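Local coordinates for hypothetical protein SMU.776 (Streptococcus mutans, PDB 2B78), which is of unknown function but probably transfers a methyl group from S-adenosylmethionine, perhaps to RNA, at residues S8-K13 and R24-L29; N204-G209 and S227-M232; G213-N218 and G234-T239. One frame throughout, in Å; residues are numbered along the deposited sequence.

In the fold
Contact 1 lies in the PUA-like domain and contacts 2 and 3 in the methyltransferase domain, on the other side of the chain's centre; the centre of contact 1 is about 45 Å from that of contact 2 and about 49 Å from that of contact 3. Contacts 2 and 3 have centres about 9 Å apart and interleave along the chain, and the hydroxyl of Ser-227 is within hydrogen-bonding distance of the amide of Asn-218. Contact 3 is the one nearer the cofactor site: the Leu-217 side chain is about 7 Å from that of Val-272 and the Asn-218 side chain about 8 Å from that of Asp-242, both S-adenosyl-L-homocysteine-binding residues, although this chain has no ligand bound.

Contact 1: S8-K13 and R24-L29; sequences SFAEKK and RDYPNL
Asp-25 meets three residues of the helical segment 8-13 with successive parts of its side chain. Its CB lies 4.2 Å from Ala-10 CB. CG, turned beside the backbone N and anti to the carbonyl carbon (chi1 -49°), passes 3.9 Å from Phe-9 CD2. From there the carboxylate divides its oxygens: OD1 comes to 3.6 Å from Phe-9 CD2, with ring and carboxylate planes 66° apart, while OD2 forms a salt bridge with Lys-13 NZ at 2.7 Å. The ammonium reaches OD2 nearly along its C-O axis, and the two side chains cross at about a right angle. A bend at chi3 (74°) sets CE of Lys-13 aside from the extended path, and both CD and CE also touch OD2. All this ties the first helix of the PUA-like domain, 8-16, to the short 3-10 turn that follows strand 20-22, an outermost strand of that domain's five-stranded sheet. Beside the charged pair the contact becomes apolar: Ala-10 CB rests against the phenol end of Tyr-26, 3.6 Å from CZ and 3.4 Å from OH. The same tyrosine also packs on Val-6, Leu-21 and Val-58. One water links the two backbones, accepting from Ala-10 N in the first turn of the helix and donating to Asp-25 O, 2.9 Å from each of these two atoms.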
loop_
_atom_site.group_PDB
_atom_site.type_symbol
_atom_site.label_atom_id
_atom_site.label_comp_id
_atom_site.label_asym_id
_atom_site.label_seq_id
_atom_site.Cartn_x
_atom_site.Cartn_y
_atom_site.Cartn_z
ATOM N N SER A 8 -1.306 30.782 -8.114
ATOM C CA SER A 8 -2.488 30.895 -7.279
ATOM C C SER A 8 -2.979 29.532 -6.792
ATOM O O SER A 8 -3.223 29.343 -5.598
ATOM C CB SER A 8 -3.603 31.608 -8.053
ATOM O OG SER A 8 -4.722 31.840 -7.212
ATOM N N PHE A 9 -3.119 28.579 -7.712
ATOM C CA PHE A 9 -3.595 27.246 -7.347
ATOM C C PHE A 9 -2.654 26.571 -6.348
ATOM O O PHE A 9 -3.097 26.012 -5.346
ATOM C CB PHE A 9 -3.727 26.361 -8.592
ATOM C CG PHE A 9 -4.790 25.307 -8.467
ATOM C CD1 PHE A 9 -6.138 25.656 -8.517
ATOM C CD2 PHE A 9 -4.451 23.972 -8.275
ATOM C CE1 PHE A 9 -7.132 24.689 -8.373
ATOM C CE2 PHE A 9 -5.435 22.996 -8.130
ATOM C CZ PHE A 9 -6.779 23.355 -8.179
ATOM N N ALA A 10 -1.357 26.604 -6.631
ATOM C CA ALA A 10 -0.380 26.000 -5.733
ATOM C C ALA A 10 -0.523 26.614 -4.345
ATOM O O ALA A 10 -0.436 25.919 -3.332
ATOM C CB ALA A 10 1.035 26.231 -6.270
ATOM N N GLU A 11 -0.761 27.920 -4.310
ATOM C CA GLU A 11 -0.915 28.665 -3.062
ATOM C C GLU A 11 -2.095 28.195 -2.204
ATOM O O GLU A 11 -1.920 27.852 -1.036
ATOM C CB GLU A 11 -1.081 30.158 -3.372
ATOM C CG GLU A 11 -0.983 31.057 -2.155
ATOM C CD GLU A 11 -1.293 32.510 -2.469
ATOM O OE1 GLU A 11 -0.841 33.003 -3.521
ATOM O OE2 GLU A 11 -1.982 33.161 -1.655
ATOM N N LYS A 12 -3.295 28.186 -2.774
ATOM C CA LYS A 12 -4.466 27.766 -2.014
ATOM C C LYS A 12 -4.282 26.360 -1.449
ATOM O O LYS A 12 -4.693 26.080 -0.325
ATOM C CB LYS A 12 -5.737 27.842 -2.880
ATOM C CG LYS A 12 -5.731 26.955 -4.113
ATOM C CD LYS A 12 -6.861 27.316 -5.085
ATOM C CE LYS A 12 -8.127 26.477 -4.892
ATOM N NZ LYS A 12 -8.871 26.720 -3.621
ATOM N N LYS A 13 -3.653 25.476 -2.213
ATOM C CA LYS A 13 -3.435 24.117 -1.731
ATOM C C LYS A 13 -2.489 24.129 -0.538
ATOM O O LYS A 13 -2.755 23.485 0.478
ATOM C CB LYS A 13 -2.881 23.235 -2.851
ATOM C CG LYS A 13 -3.912 22.932 -3.927
ATOM C CD LYS A 13 -3.320 22.209 -5.125
ATOM C CE LYS A 13 -3.010 20.757 -4.815
ATOM N NZ LYS A 13 -2.593 20.022 -6.043
ATOM N N ARG A 24 1.642 19.462 -12.064
ATOM C CA ARG A 24 0.646 20.275 -12.755
ATOM C C ARG A 24 0.538 21.700 -12.226
ATOM O O ARG A 24 0.154 22.610 -12.963
ATOM C CB ARG A 24 -0.729 19.609 -12.663
ATOM C CG ARG A 24 -1.752 20.180 -13.622
ATOM C CD ARG A 24 -1.540 19.606 -15.009
ATOM N NE ARG A 24 -1.649 18.150 -14.978
ATOM C CZ ARG A 24 -1.378 17.353 -16.006
ATOM N NH1 ARG A 24 -0.976 17.867 -17.162
ATOM N NH2 ARG A 24 -1.513 16.039 -15.878
ATOM N N ASP A 25 0.874 21.897 -10.956
ATOM C CA ASP A 25 0.783 23.218 -10.343
ATOM C C ASP A 25 2.117 23.965 -10.305
ATOM O O ASP A 25 2.200 25.079 -9.771
ATOM C CB ASP A 25 0.210 23.095 -8.925
ATOM C CG ASP A 25 -1.053 22.247 -8.872
ATOM O OD1 ASP A 25 -1.776 22.163 -9.889
ATOM O OD2 ASP A 25 -1.337 21.665 -7.801
ATOM N N TYR A 26 3.153 23.346 -10.870
ATOM C CA TYR A 26 4.501 23.928 -10.937
ATOM C C TYR A 26 5.058 23.600 -12.327
ATOM O O TYR A 26 6.136 23.018 -12.458
ATOM C CB TYR A 26 5.392 23.308 -9.852
ATOM C CG TYR A 26 4.967 23.660 -8.439
ATOM C CD1 TYR A 26 5.414 24.831 -7.824
ATOM C CD2 TYR A 26 4.075 22.853 -7.737
ATOM C CE1 TYR A 26 4.978 25.191 -6.542
ATOM C CE2 TYR A 26 3.633 23.203 -6.460
ATOM C CZ TYR A 26 4.084 24.371 -5.871
ATOM O OH TYR A 26 3.624 24.738 -4.621
ATOM N N PRO A 27 4.324 23.989 -13.386
ATOM C CA PRO A 27 4.641 23.775 -14.804
ATOM C C PRO A 27 6.059 24.048 -15.302
ATOM O O PRO A 27 6.701 23.159 -15.874
ATOM C CB PRO A 27 3.600 24.638 -15.524
ATOM C CG PRO A 27 3.347 25.740 -14.557
ATOM C CD PRO A 27 3.238 24.979 -13.256
ATOM N N ASN A 28 6.549 25.267 -15.099
ATOM C CA ASN A 28 7.880 25.623 -15.572
ATOM C C ASN A 28 8.909 25.723 -14.457
ATOM O O ASN A 28 9.453 26.799 -14.196
ATOM C CB ASN A 28 7.813 26.944 -16.333
ATOM C CG ASN A 28 6.829 26.894 -17.482
ATOM O OD1 ASN A 28 5.621 27.084 -17.297
ATOM N ND2 ASN A 28 7.337 26.614 -18.675
ATOM N N LEU A 29 9.182 24.598 -13.806
ATOM C CA LEU A 29 10.149 24.576 -12.714
ATOM C C LEU A 29 11.518 24.133 -13.243
ATOM O O LEU A 29 11.635 23.082 -13.869
ATOM C CB LEU A 29 9.651 23.628 -11.614
ATOM C CG LEU A 29 10.344 23.612 -10.246
ATOM C CD1 LEU A 29 10.349 25.007 -9.630
ATOM C CD2 LEU A 29 9.612 22.631 -9.335
HETATM O O HOH W 1 -0.296 26.521 -9.331
#

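Contact 2: N204-G209 and S227-M232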
loop_
_atom_site.group_PDB
_atom_site.type_symbol
_atom_site.label_atom_id
_atom_site.label_comp_id
_atom_site.label_asym_id
_atom_site.label_seq_id
_atom_site.Cartn_x
_atom_site.Cartn_y
_atom_site.Cartn_z
ATOM N N ASN A 204 -8.686 -9.042 7.827
ATOM C CA ASN A 204 -9.374 -9.240 9.104
ATOM C C ASN A 204 -10.823 -9.684 8.875
ATOM O O ASN A 204 -11.345 -10.535 9.598
ATOM C CB ASN A 204 -9.373 -7.946 9.937
ATOM C CG ASN A 204 -9.957 -8.148 11.330
ATOM O OD1 ASN A 204 -9.466 -8.976 12.114
ATOM N ND2 ASN A 204 -11.002 -7.388 11.649
ATOM N N GLU A 205 -11.476 -9.084 7.879
ATOM C CA GLU A 205 -12.868 -9.416 7.565
ATOM C C GLU A 205 -12.990 -10.869 7.130
ATOM O O GLU A 205 -13.949 -11.561 7.488
ATOM C CB GLU A 205 -13.396 -8.521 6.437
ATOM C CG GLU A 205 -13.457 -7.046 6.794
ATOM C CD GLU A 205 -14.527 -6.746 7.818
ATOM O OE1 GLU A 205 -15.722 -6.869 7.472
ATOM O OE2 GLU A 205 -14.181 -6.398 8.968
ATOM N N LEU A 206 -12.020 -11.321 6.347
ATOM C CA LEU A 206 -12.004 -12.686 5.842
ATOM C C LEU A 206 -11.760 -13.673 6.978
ATOM O O LEU A 206 -12.435 -14.704 7.087
ATOM C CB LEU A 206 -10.914 -12.808 4.765
ATOM C CG LEU A 206 -11.262 -12.100 3.448
ATOM C CD1 LEU A 206 -10.032 -11.880 2.573
ATOM C CD2 LEU A 206 -12.296 -12.959 2.706
ATOM N N ILE A 207 -10.798 -13.353 7.839
ATOM C CA ILE A 207 -10.490 -14.216 8.973
ATOM C C ILE A 207 -11.684 -14.283 9.890
ATOM O O ILE A 207 -11.922 -15.294 10.547
ATOM C CB ILE A 207 -9.297 -13.674 9.764
ATOM C CG1 ILE A 207 -8.061 -13.720 8.867
ATOM C CG2 ILE A 207 -9.098 -14.482 11.048
ATOM C CD1 ILE A 207 -6.879 -12.974 9.416
ATOM N N ASN A 208 -12.439 -13.194 9.919
ATOM C CA ASN A 208 -13.631 -13.083 10.742
ATOM C C ASN A 208 -14.808 -13.960 10.293
ATOM O O ASN A 208 -15.733 -14.235 11.072
ATOM C CB ASN A 208 -14.060 -11.625 10.770
ATOM C CG ASN A 208 -14.145 -11.099 12.150
ATOM O OD1 ASN A 208 -14.838 -11.695 12.991
ATOM N ND2 ASN A 208 -13.458 -9.987 12.426
ATOM N N GLY A 209 -14.777 -14.395 9.038
ATOM C CA GLY A 209 -15.840 -15.246 8.537
ATOM C C GLY A 209 -16.627 -14.714 7.350
ATOM O O GLY A 209 -17.684 -15.256 7.015
ATOM N N SER A 227 -6.114 -15.476 0.539
ATOM C CA SER A 227 -6.570 -16.854 0.550
ATOM C C SER A 227 -6.358 -17.511 1.908
ATOM O O SER A 227 -7.244 -18.212 2.415
ATOM C CB SER A 227 -5.844 -17.643 -0.538
ATOM O OG SER A 227 -6.124 -17.079 -1.804
ATOM N N VAL A 228 -5.190 -17.281 2.505
ATOM C CA VAL A 228 -4.903 -17.848 3.816
ATOM C C VAL A 228 -5.847 -17.237 4.860
ATOM O O VAL A 228 -6.330 -17.934 5.752
ATOM C CB VAL A 228 -3.404 -17.621 4.215
ATOM C CG1 VAL A 228 -3.136 -16.153 4.492
ATOM C CG2 VAL A 228 -3.050 -18.471 5.424
ATOM N N ALA A 229 -6.129 -15.943 4.729
ATOM C CA ALA A 229 -7.036 -15.247 5.648
ATOM C C ALA A 229 -8.425 -15.885 5.562
ATOM O O ALA A 229 -9.050 -16.224 6.579
ATOM C CB ALA A 229 -7.116 -13.755 5.276
ATOM N N ALA A 230 -8.907 -16.052 4.338
ATOM C CA ALA A 230 -10.212 -16.666 4.126
ATOM C C ALA A 230 -10.240 -18.094 4.682
ATOM O O ALA A 230 -11.235 -18.517 5.274
ATOM C CB ALA A 230 -10.539 -16.667 2.638
ATOM N N ALA A 231 -9.148 -18.831 4.498
ATOM C CA ALA A 231 -9.056 -20.199 4.996
ATOM C C ALA A 231 -9.190 -20.234 6.522
ATOM O O ALA A 231 -9.849 -21.122 7.079
ATOM C CB ALA A 231 -7.715 -20.817 4.569
ATOM N N MET A 232 -8.554 -19.271 7.193
ATOM C CA MET A 232 -8.600 -19.184 8.650
ATOM C C MET A 232 -9.973 -18.736 9.134
ATOM O O MET A 232 -10.295 -18.850 10.319
ATOM C CB MET A 232 -7.537 -18.208 9.165
ATOM C CG MET A 232 -6.100 -18.720 9.039
ATOM S SD MET A 232 -5.845 -20.312 9.846
ATOM C CE MET A 232 -6.076 -19.857 11.584
#
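Helices 200-210 and 225-232, which precede and follow strand 215-219 in the Rossmann-like methyltransferase fold, pack together here through small and branched apolar residues. Their local axes approach to 6.5 Å and run in similar directions, 30° apart. The short spacing goes with two alanines, Ala-229 and Ala-230, whose side chains end at CB. Ala-229 CB is met by two residues of the other helix: Ile-207 CG1 at 3.7 Å and Leu-206 CB at 3.9 Å. Leu-206 then extends past it, so that its CD2 methyl touches Ala-230 CB at 4.1 Å. In Ile-207 the CG1 branch stands beside the backbone N and anti to the carbonyl carbon (chi1 -65°), and this branch packs on Ala-229, whereas CG2 only approaches Met-232 CB, at 4.5 Å. The backbones themselves come together at Ile-207, whose CA makes a C-H...O contact with Ala-229 O, 3.4 Å away and bent to 137° at the hydrogen. Just beyond, helix 200-210 is ended by a Schellman motif with Gly-209, at positive phi, as its C-prime residue. Tyr-183 of strand 181-185 packs against both Ile-207 and Ala-229, adding an aromatic neighbour to the interface. With methyl and methylene groups in contact and one weak C-H...O interaction between backbones, the two helices are held mainly by close fit and burial of apolar surface.

Contact 3: G213-N218 and G234-T239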
loop_
_atom_site.group_PDB
_atom_site.type_symbol
_atom_site.label_atom_id
_atom_site.label_comp_id
_atom_site.label_asym_id
_atom_site.label_seq_id
_atom_site.Cartn_x
_atom_site.Cartn_y
_atom_site.Cartn_z
ATOM N N GLY A 213 -17.683 -20.988 4.774
ATOM C CA GLY A 213 -18.468 -21.951 4.015
ATOM C C GLY A 213 -18.641 -21.592 2.552
ATOM O O GLY A 213 -19.464 -22.185 1.855
ATOM N N LYS A 214 -17.859 -20.633 2.073
ATOM C CA LYS A 214 -17.952 -20.199 0.685
ATOM C C LYS A 214 -16.695 -20.566 -0.096
ATOM O O LYS A 214 -15.631 -20.763 0.497
ATOM C CB LYS A 214 -18.136 -18.682 0.632
ATOM C CG LYS A 214 -19.305 -18.145 1.454
ATOM C CD LYS A 214 -20.638 -18.723 1.004
ATOM C CE LYS A 214 -21.800 -18.099 1.782
ATOM N NZ LYS A 214 -23.102 -18.741 1.439
ATOM N N THR A 215 -16.810 -20.644 -1.421
ATOM C CA THR A 215 -15.648 -20.944 -2.266
ATOM C C THR A 215 -15.087 -19.592 -2.707
ATOM O O THR A 215 -15.845 -18.663 -3.011
ATOM C CB THR A 215 -16.025 -21.793 -3.519
ATOM O OG1 THR A 215 -16.963 -21.081 -4.331
ATOM C CG2 THR A 215 -16.630 -23.130 -3.096
ATOM N N VAL A 216 -13.762 -19.467 -2.727
ATOM C CA VAL A 216 -13.148 -18.198 -3.084
ATOM C C VAL A 216 -12.122 -18.272 -4.197
ATOM O O VAL A 216 -11.333 -19.209 -4.256
ATOM C CB VAL A 216 -12.448 -17.582 -1.857
ATOM C CG1 VAL A 216 -11.801 -16.260 -2.221
ATOM C CG2 VAL A 216 -13.441 -17.418 -0.723
ATOM N N LEU A 217 -12.156 -17.276 -5.078
ATOM C CA LEU A 217 -11.186 -17.158 -6.158
ATOM C C LEU A 217 -10.437 -15.850 -5.907
ATOM O O LEU A 217 -11.031 -14.771 -5.850
ATOM C CB LEU A 217 -11.863 -17.111 -7.527
ATOM C CG LEU A 217 -10.901 -16.825 -8.685
ATOM C CD1 LEU A 217 -9.971 -18.010 -8.907
ATOM C CD2 LEU A 217 -11.709 -16.547 -9.939
ATOM N N ASN A 218 -9.125 -15.951 -5.750
ATOM C CA ASN A 218 -8.295 -14.787 -5.479
ATOM C C ASN A 218 -7.414 -14.506 -6.699
ATOM O O ASN A 218 -6.457 -15.222 -6.954
ATOM C CB ASN A 218 -7.462 -15.090 -4.232
ATOM C CG ASN A 218 -6.594 -13.932 -3.800
ATOM O OD1 ASN A 218 -6.822 -12.783 -4.173
ATOM N ND2 ASN A 218 -5.595 -14.233 -2.979
ATOM N N GLY A 234 -12.691 -20.000 7.823
ATOM C CA GLY A 234 -13.606 -21.065 7.446
ATOM C C GLY A 234 -14.089 -21.183 6.015
ATOM O O GLY A 234 -15.138 -21.786 5.775
ATOM N N ALA A 235 -13.357 -20.621 5.059
ATOM C CA ALA A 235 -13.780 -20.720 3.667
ATOM C C ALA A 235 -13.847 -22.191 3.265
ATOM O O ALA A 235 -13.043 -23.023 3.720
ATOM C CB ALA A 235 -12.811 -19.955 2.755
ATOM N N MET A 236 -14.820 -22.523 2.424
ATOM C CA MET A 236 -14.965 -23.902 1.985
ATOM C C MET A 236 -13.768 -24.323 1.141
ATOM O O MET A 236 -13.274 -25.447 1.260
ATOM C CB MET A 236 -16.241 -24.072 1.169
ATOM C CG MET A 236 -16.474 -25.514 0.736
ATOM S SD MET A 236 -17.956 -25.720 -0.274
ATOM C CE MET A 236 -19.256 -25.509 0.978
ATOM N N ALA A 237 -13.316 -23.421 0.278
ATOM C CA ALA A 237 -12.189 -23.710 -0.597
ATOM C C ALA A 237 -11.658 -22.408 -1.187
ATOM O O ALA A 237 -12.360 -21.410 -1.218
ATOM C CB ALA A 237 -12.641 -24.644 -1.718
ATOM N N THR A 238 -10.414 -22.403 -1.650
ATOM C CA THR A 238 -9.895 -21.192 -2.269
ATOM C C THR A 238 -8.979 -21.553 -3.414
ATOM O O THR A 238 -8.271 -22.569 -3.381
ATOM C CB THR A 238 -9.095 -20.301 -1.287
ATOM O OG1 THR A 238 -7.805 -20.883 -1.051
ATOM C CG2 THR A 238 -9.832 -20.160 0.028
ATOM N N THR A 239 -9.018 -20.729 -4.446
ATOM C CA THR A 239 -8.172 -20.909 -5.609
ATOM C C THR A 239 -7.449 -19.586 -5.754
ATOM O O THR A 239 -8.081 -18.545 -5.890
ATOM C CB THR A 239 -8.998 -21.184 -6.863
ATOM O OG1 THR A 239 -9.739 -22.398 -6.678
ATOM C CG2 THR A 239 -8.084 -21.310 -8.080
#
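Lys-214 O accepts the shortest polar bond of this pairing, from Met-236 N at 2.7 Å. It is bent, 136° at the hydrogen, and the donor stands above the carbonyl plane. It lies where the two segments enter adjacent parallel strands, 215-219 and 237-242, the outer members of a beta-alpha-beta crossover whose helix is 225-232. The strands belong to the seven-stranded sheet of order 3-2-1-4-5-7-6, the hallmark of class I S-adenosylmethionine-dependent methyltransferases. Before them, Gly-213 N makes an almost straight bond (178°) to Gly-234 O; Gly-234, at positive phi, is the C-prime residue of the Schellman motif that ends the crossover helix. Farther on, the parallel ladder is regular: Val-216 gives its N-H to Ala-237 O and takes that of Thr-239 on its own O, and Asn-218 N then donates to Thr-239 O, each of these three N to O pairs spanning 2.8 Å. Val-216 CB packs at 4.1 Å from Thr-238 CG2 on the face covered by the crossover helix, where Ser-227 touches Thr-238; the hydroxyl of Thr-238 bonds to His-265, and the amide of Asn-218 reaches Ser-227. Leu-217 and Thr-239 share the other face, both against Tyr-275 of helix 272-281; their side chains cross at a slant, Leu-217 CD1 lying 3.9 Å from Thr-239 CG2. Toward the start of the strands Met-236 lies beside Thr-215, pointing the same way, its SD 4.1 Å from Thr-215 CG2. The bend at chi3 (-73°) turns the methionine methyl toward segment 213-218, bringing CE to 3.4 Å from Gly-213 O.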